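Local coordinates for thermophilic dibenzothiophene desulfurization enzyme C (PDB 5XDC), which is a dibenzothiophene monooxygenase that probably uses reduced FMN and molecular oxygen to convert dibenzothiophene to its sulfoxide and sulfone, at residues B[139-144]-B[171-176]; B[150-155]-B[215-220]. All coordinates share one frame; numbering follows the deposited sequence.

Contact 1: residues B[139-144]-B[171-176]; sequences RVTATP and FAVTSR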
loop_
_atom_site.group_PDB
_atom_site.type_symbol
_atom_site.label_atom_id
_atom_site.label_comp_id
_atom_site.label_asym_id
_atom_site.label_seq_id
_atom_site.Cartn_x
_atom_site.Cartn_y
_atom_site.Cartn_z
ATOM N N ARG B 139 9.596 35.726 -14.325
ATOM C CA ARG B 139 10.669 36.182 -15.194
ATOM C C ARG B 139 10.168 37.069 -16.326
ATOM O O ARG B 139 10.964 37.804 -16.916
ATOM C CB ARG B 139 11.419 34.979 -15.778
ATOM N N VAL B 140 8.878 37.034 -16.640
ATOM C CA VAL B 140 8.358 37.691 -17.836
ATOM C C VAL B 140 7.560 38.912 -17.406
ATOM O O VAL B 140 6.556 38.795 -16.691
ATOM C CB VAL B 140 7.509 36.734 -18.679
ATOM C CG1 VAL B 140 6.965 37.459 -19.911
ATOM C CG2 VAL B 140 8.349 35.524 -19.100
ATOM N N THR B 141 7.996 40.078 -17.860
ATOM C CA THR B 141 7.411 41.340 -17.446
ATOM C C THR B 141 6.619 41.965 -18.587
ATOM O O THR B 141 6.870 41.699 -19.764
ATOM C CB THR B 141 8.487 42.315 -16.977
ATOM O OG1 THR B 141 9.398 42.566 -18.050
ATOM C CG2 THR B 141 9.238 41.722 -15.789
ATOM N N ALA B 142 5.643 42.783 -18.207
ATOM C CA ALA B 142 4.808 43.533 -19.141
ATOM C C ALA B 142 4.951 45.012 -18.814
ATOM O O ALA B 142 4.493 45.460 -17.758
ATOM C CB ALA B 142 3.352 43.082 -19.038
ATOM N N THR B 143 5.589 45.768 -19.714
ATOM C CA THR B 143 5.784 47.203 -19.515
ATOM C C THR B 143 4.721 47.966 -20.294
ATOM O O THR B 143 4.582 47.744 -21.506
ATOM C CB THR B 143 7.179 47.619 -19.965
ATOM O OG1 THR B 143 8.158 46.897 -19.212
ATOM C CG2 THR B 143 7.399 49.107 -19.750
ATOM N N PRO B 144 3.936 48.835 -19.667
ATOM C CA PRO B 144 2.863 49.504 -20.412
ATOM C C PRO B 144 3.403 50.504 -21.422
ATOM O O PRO B 144 4.356 51.240 -21.150
ATOM C CB PRO B 144 2.050 50.206 -19.320
ATOM C CG PRO B 144 2.988 50.360 -18.182
ATOM C CD PRO B 144 3.913 49.182 -18.237
ATOM N N PHE B 171 1.256 34.974 -20.264
ATOM C CA PHE B 171 1.117 35.614 -18.964
ATOM C C PHE B 171 2.375 36.399 -18.638
ATOM O O PHE B 171 3.488 35.928 -18.892
ATOM C CB PHE B 171 0.871 34.582 -17.872
ATOM C CG PHE B 171 -0.450 33.884 -17.988
ATOM C CD1 PHE B 171 -0.601 32.799 -18.824
ATOM C CD2 PHE B 171 -1.532 34.305 -17.247
ATOM C CE1 PHE B 171 -1.822 32.154 -18.933
ATOM C CE2 PHE B 171 -2.756 33.655 -17.361
ATOM C CZ PHE B 171 -2.886 32.580 -18.195
ATOM N N ALA B 172 2.195 37.581 -18.048
ATOM C CA ALA B 172 3.315 38.427 -17.650
ATOM C C ALA B 172 2.897 39.261 -16.452
ATOM O O ALA B 172 1.710 39.383 -16.140
ATOM C CB ALA B 172 3.778 39.329 -18.799
ATOM N N VAL B 173 3.889 39.834 -15.765
ATOM C CA VAL B 173 3.648 40.696 -14.610
ATOM C C VAL B 173 4.012 42.125 -14.976
ATOM O O VAL B 173 5.079 42.373 -15.550
ATOM C CB VAL B 173 4.443 40.249 -13.373
ATOM C CG1 VAL B 173 3.833 38.989 -12.815
ATOM C CG2 VAL B 173 5.913 40.046 -13.723
ATOM N N THR B 174 3.149 43.063 -14.610
ATOM C CA THR B 174 3.395 44.451 -14.956
ATOM C C THR B 174 4.651 44.965 -14.265
ATOM O O THR B 174 4.949 44.610 -13.120
ATOM C CB THR B 174 2.205 45.336 -14.582
ATOM O OG1 THR B 174 1.951 45.255 -13.173
ATOM C CG2 THR B 174 0.959 44.947 -15.370
ATOM N N SER B 175 5.380 45.812 -14.988
ATOM C CA SER B 175 6.621 46.415 -14.539
ATOM C C SER B 175 6.686 47.841 -15.074
ATOM O O SER B 175 6.187 48.132 -16.165
ATOM C CB SER B 175 7.833 45.614 -15.028
ATOM O OG SER B 175 9.046 46.242 -14.651
ATOM N N ARG B 176 7.312 48.730 -14.298
ATOM C CA ARG B 176 7.389 50.146 -14.663
ATOM C C ARG B 176 6.003 50.680 -15.007
ATOM O O ARG B 176 5.817 51.408 -15.981
ATOM C CB ARG B 176 8.371 50.355 -15.818
ATOM C CG ARG B 176 9.773 49.868 -15.490
ATOM C CD ARG B 176 10.733 49.992 -16.662
ATOM N NE ARG B 176 12.082 49.566 -16.289
ATOM C CZ ARG B 176 12.485 48.297 -16.234
ATOM N NH1 ARG B 176 11.648 47.307 -16.530
ATOM N NH2 ARG B 176 13.733 48.017 -15.879
#
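Val173 bonds through N to Val140 and through O to Ala142, the two residues flanking its partner Thr141, the signature of a parallel strand pair between 139-144 and 171-176. Val173 N donates to Val140 O at 3.0 Å; the bond is nearly straight (164° at the hydrogen) and lies in the carbonyl plane. Ala142 N reaches Val173 O at 2.7 Å, approaching from 48° above that carbonyl plane. The third bond, Ser175 N to Ala142 O at 2.9 Å, also comes from above the plane. These off-plane approaches accompany strand segments that cross at 55°. Each of the three accepting oxygens takes a CA-H as a second, weaker partner: from Ala172 at Val140 O, Thr141 at Val173 O and Thr174 at Ala142 O.

Several other polar groups are paired beyond the two segments. Thr141 and Thr143 turn their backbone groups to Asn153 and Glu151, Ala172 pairs with Val185, and Phe171 O accepts a hydrogen bond from Lys156 NZ. The Thr174 backbone pairs with Gly182 and Arg183, and its OG1, placed between backbone N and carbonyl carbon, is held by Gly180 O and Arg183 N. Pro144, with no N-H to offer, sets its CD 3.3 Å from Ser175 O.

Ala172 CB meets Ala142 CB at 3.8 Å and Val140 CG1 at 3.9 Å, the valine branch being anti to its backbone N. Val173 CG2, in the crowded position between N and carbonyl carbon, comes to 3.3 Å from Val140 O, a close fit. Phe171 points its ring away from the pair to stack edge-to-face with Tyr100, beside Ser129, which binds FMN in the flavin-bound protein; this chain holds none. Such parallel pairing belongs to the mixed beta sheet of the acyl-CoA dehydrogenase middle domain.

Contact 2: residues B[150-155]-B[215-220]; sequences YEINGT and VTFSGV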
loop_
_atom_site.group_PDB
_atom_site.type_symbol
_atom_site.label_atom_id
_atom_site.label_comp_id
_atom_site.label_asym_id
_atom_site.label_seq_id
_atom_site.Cartn_x
_atom_site.Cartn_y
_atom_site.Cartn_z
ATOM N N TYR B 150 1.162 46.455 -24.201
ATOM C CA TYR B 150 2.211 46.093 -23.261
ATOM C C TYR B 150 3.381 45.512 -24.033
ATOM O O TYR B 150 3.195 44.802 -25.025
ATOM C CB TYR B 150 1.727 45.067 -22.217
ATOM C CG TYR B 150 0.940 45.672 -21.081
ATOM C CD1 TYR B 150 1.587 46.211 -19.982
ATOM C CD2 TYR B 150 -0.450 45.725 -21.111
ATOM C CE1 TYR B 150 0.884 46.777 -18.942
ATOM C CE2 TYR B 150 -1.165 46.290 -20.059
ATOM C CZ TYR B 150 -0.491 46.819 -18.989
ATOM O OH TYR B 150 -1.177 47.386 -17.942
ATOM N N GLU B 151 4.587 45.821 -23.574
ATOM C CA GLU B 151 5.793 45.231 -24.126
ATOM C C GLU B 151 6.222 44.102 -23.199
ATOM O O GLU B 151 6.415 44.325 -21.999
ATOM C CB GLU B 151 6.909 46.266 -24.270
ATOM C CG GLU B 151 8.129 45.697 -24.998
ATOM C CD GLU B 151 9.336 46.597 -24.899
ATOM O OE1 GLU B 151 10.383 46.139 -24.407
ATOM O OE2 GLU B 151 9.234 47.773 -25.298
ATOM N N ILE B 152 6.364 42.901 -23.765
ATOM C CA ILE B 152 6.663 41.687 -23.008
ATOM C C ILE B 152 8.133 41.352 -23.183
ATOM O O ILE B 152 8.626 41.281 -24.314
ATOM C CB ILE B 152 5.796 40.504 -23.469
ATOM C CG1 ILE B 152 4.325 40.898 -23.550
ATOM C CG2 ILE B 152 5.997 39.314 -22.538
ATOM C CD1 ILE B 152 3.753 41.368 -22.256
ATOM N N ASN B 153 8.819 41.069 -22.064
ATOM C CA ASN B 153 10.226 40.693 -22.083
ATOM C C ASN B 153 10.496 39.569 -21.092
ATOM O O ASN B 153 10.037 39.619 -19.949
ATOM C CB ASN B 153 11.133 41.865 -21.724
ATOM C CG ASN B 153 11.184 42.901 -22.807
ATOM O OD1 ASN B 153 11.809 42.693 -23.845
ATOM N ND2 ASN B 153 10.521 44.026 -22.575
ATOM N N GLY B 154 11.277 38.591 -21.524
ATOM C CA GLY B 154 11.748 37.531 -20.652
ATOM C C GLY B 154 11.582 36.166 -21.293
ATOM O O GLY B 154 10.973 36.002 -22.345
ATOM N N THR B 155 12.163 35.175 -20.624
ATOM C CA THR B 155 12.093 33.785 -21.063
ATOM C C THR B 155 11.202 33.018 -20.095
ATOM O O THR B 155 11.447 33.018 -18.879
ATOM C CB THR B 155 13.485 33.169 -21.159
ATOM O OG1 THR B 155 14.226 33.860 -22.172
ATOM C CG2 THR B 155 13.400 31.693 -21.537
ATOM N N VAL B 215 9.898 29.750 -24.082
ATOM C CA VAL B 215 9.601 30.765 -25.086
ATOM C C VAL B 215 10.244 32.053 -24.611
ATOM O O VAL B 215 10.066 32.450 -23.455
ATOM C CB VAL B 215 8.087 30.966 -25.288
ATOM C CG1 VAL B 215 7.817 32.162 -26.220
ATOM C CG2 VAL B 215 7.454 29.708 -25.843
ATOM N N THR B 216 10.993 32.705 -25.498
ATOM C CA THR B 216 11.682 33.939 -25.170
ATOM C C THR B 216 10.953 35.087 -25.842
ATOM O O THR B 216 10.699 35.035 -27.053
ATOM C CB THR B 216 13.145 33.906 -25.625
ATOM O OG1 THR B 216 13.840 32.870 -24.904
ATOM C CG2 THR B 216 13.816 35.245 -25.332
ATOM N N PHE B 217 10.585 36.085 -25.047
ATOM C CA PHE B 217 9.923 37.293 -25.535
ATOM C C PHE B 217 10.946 38.420 -25.545
ATOM O O PHE B 217 11.446 38.811 -24.484
ATOM C CB PHE B 217 8.736 37.668 -24.644
ATOM C CG PHE B 217 7.674 36.601 -24.556
ATOM C CD1 PHE B 217 7.795 35.559 -23.663
ATOM C CD2 PHE B 217 6.556 36.646 -25.376
ATOM C CE1 PHE B 217 6.824 34.580 -23.584
ATOM C CE2 PHE B 217 5.577 35.659 -25.304
ATOM C CZ PHE B 217 5.716 34.627 -24.410
ATOM N N SER B 218 11.251 38.940 -26.732
ATOM C CA SER B 218 12.160 40.073 -26.882
ATOM C C SER B 218 11.390 41.276 -27.422
ATOM O O SER B 218 11.189 41.393 -28.628
ATOM C CB SER B 218 13.309 39.704 -27.812
ATOM O OG SER B 218 14.090 38.685 -27.233
ATOM N N GLY B 219 10.989 42.171 -26.526
ATOM C CA GLY B 219 10.276 43.369 -26.943
ATOM C C GLY B 219 8.983 43.066 -27.670
ATOM O O GLY B 219 8.632 43.756 -28.636
ATOM N N VAL B 220 8.255 42.051 -27.216
ATOM C CA VAL B 220 7.038 41.610 -27.887
ATOM C C VAL B 220 5.907 42.561 -27.519
ATOM O O VAL B 220 5.607 42.759 -26.339
ATOM C CB VAL B 220 6.701 40.162 -27.492
ATOM C CG1 VAL B 220 5.332 39.761 -27.959
ATOM C CG2 VAL B 220 7.729 39.236 -28.106
#
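A G1 beta bulge interrupts the antiparallel pairing of 150-155 with 215-220: Gly219 and Val220 both face Ile152, and the register shifts by one residue between Ile152 and Gly154. On one side of the shift, Ile152 N donates to Val220 O at 2.7 Å and Val220 N returns a bond to Ile152 O at 3.0 Å. On the other side, Gly154 N meets Phe217 O at 3.0 Å, while Phe217 N reaches Gly154 O at 2.7 Å along an almost linear path (174° at the hydrogen). All four donors lie in the plane of the carbonyl they address. Gly219 takes up the extra residue with a positive phi of 60°, in the left-handed helical region that glycine adopts readily. The bulge also has a side-chain brace: Asn153 OD1 accepts a hydrogen bond from Gly219 N at 2.9 Å, with the donor 44° above the amide carbonyl plane. Glu151, extended beyond CG, lays its CG against Gly219 CA.

Other side chains reinforce this frame. Ile152 CG2, anti to its backbone N, packs at 3.8 Å from CG of Phe217, the two side chains lying side by side and pointing the same way. Gly154 O sits at the edge of the Phe217 ring, in its plane. Beyond the bulge, the hydroxyls of Thr155 and Thr216 meet OG1 to OG1 at 2.9 Å, and Asn199 ND2 also bonds to the Thr216 hydroxyl.

Further out, Ile152 rests on Ala172 and Phe217 on Val170, so both press onto strand 167-174, whereas Val220 touches Val196 of strand 196-198. The rotation of the bracing amide would be held by a second bond: Asn153 ND2 donates to Glu151 OE1 at 2.8 Å, with the acceptor in the amide plane and the anti lone pair of the carboxylate in use.

Overall arrangement
Contacts 1 and 2 are neighbours within the acyl-CoA dehydrogenase middle domain, their centres 9 Å apart. Their segments interleave along the chain: 139-144, 150-155, 171-176, 215-220. Strands 141-144 and 150-153 join them directly: Glu151 N lies 2.8 Å from Thr143 O, a probable hydrogen bond. Within the six-stranded mixed sheet, 167-174, 141-144, 150-153 and 220-222 are successive neighbours; 167-174 also pairs with 124-127 and 184-190. At Gly154 and Ser218-Gly219 both segments of contact 2 turn a corner, carrying 155-156 and 215-217 into an antiparallel sheet with 196-198. Contact 2 thus spans two sheets, contact 1 one, which passes near the FMN site: the Phe171 side chain is about 4 Å from that of Ser129.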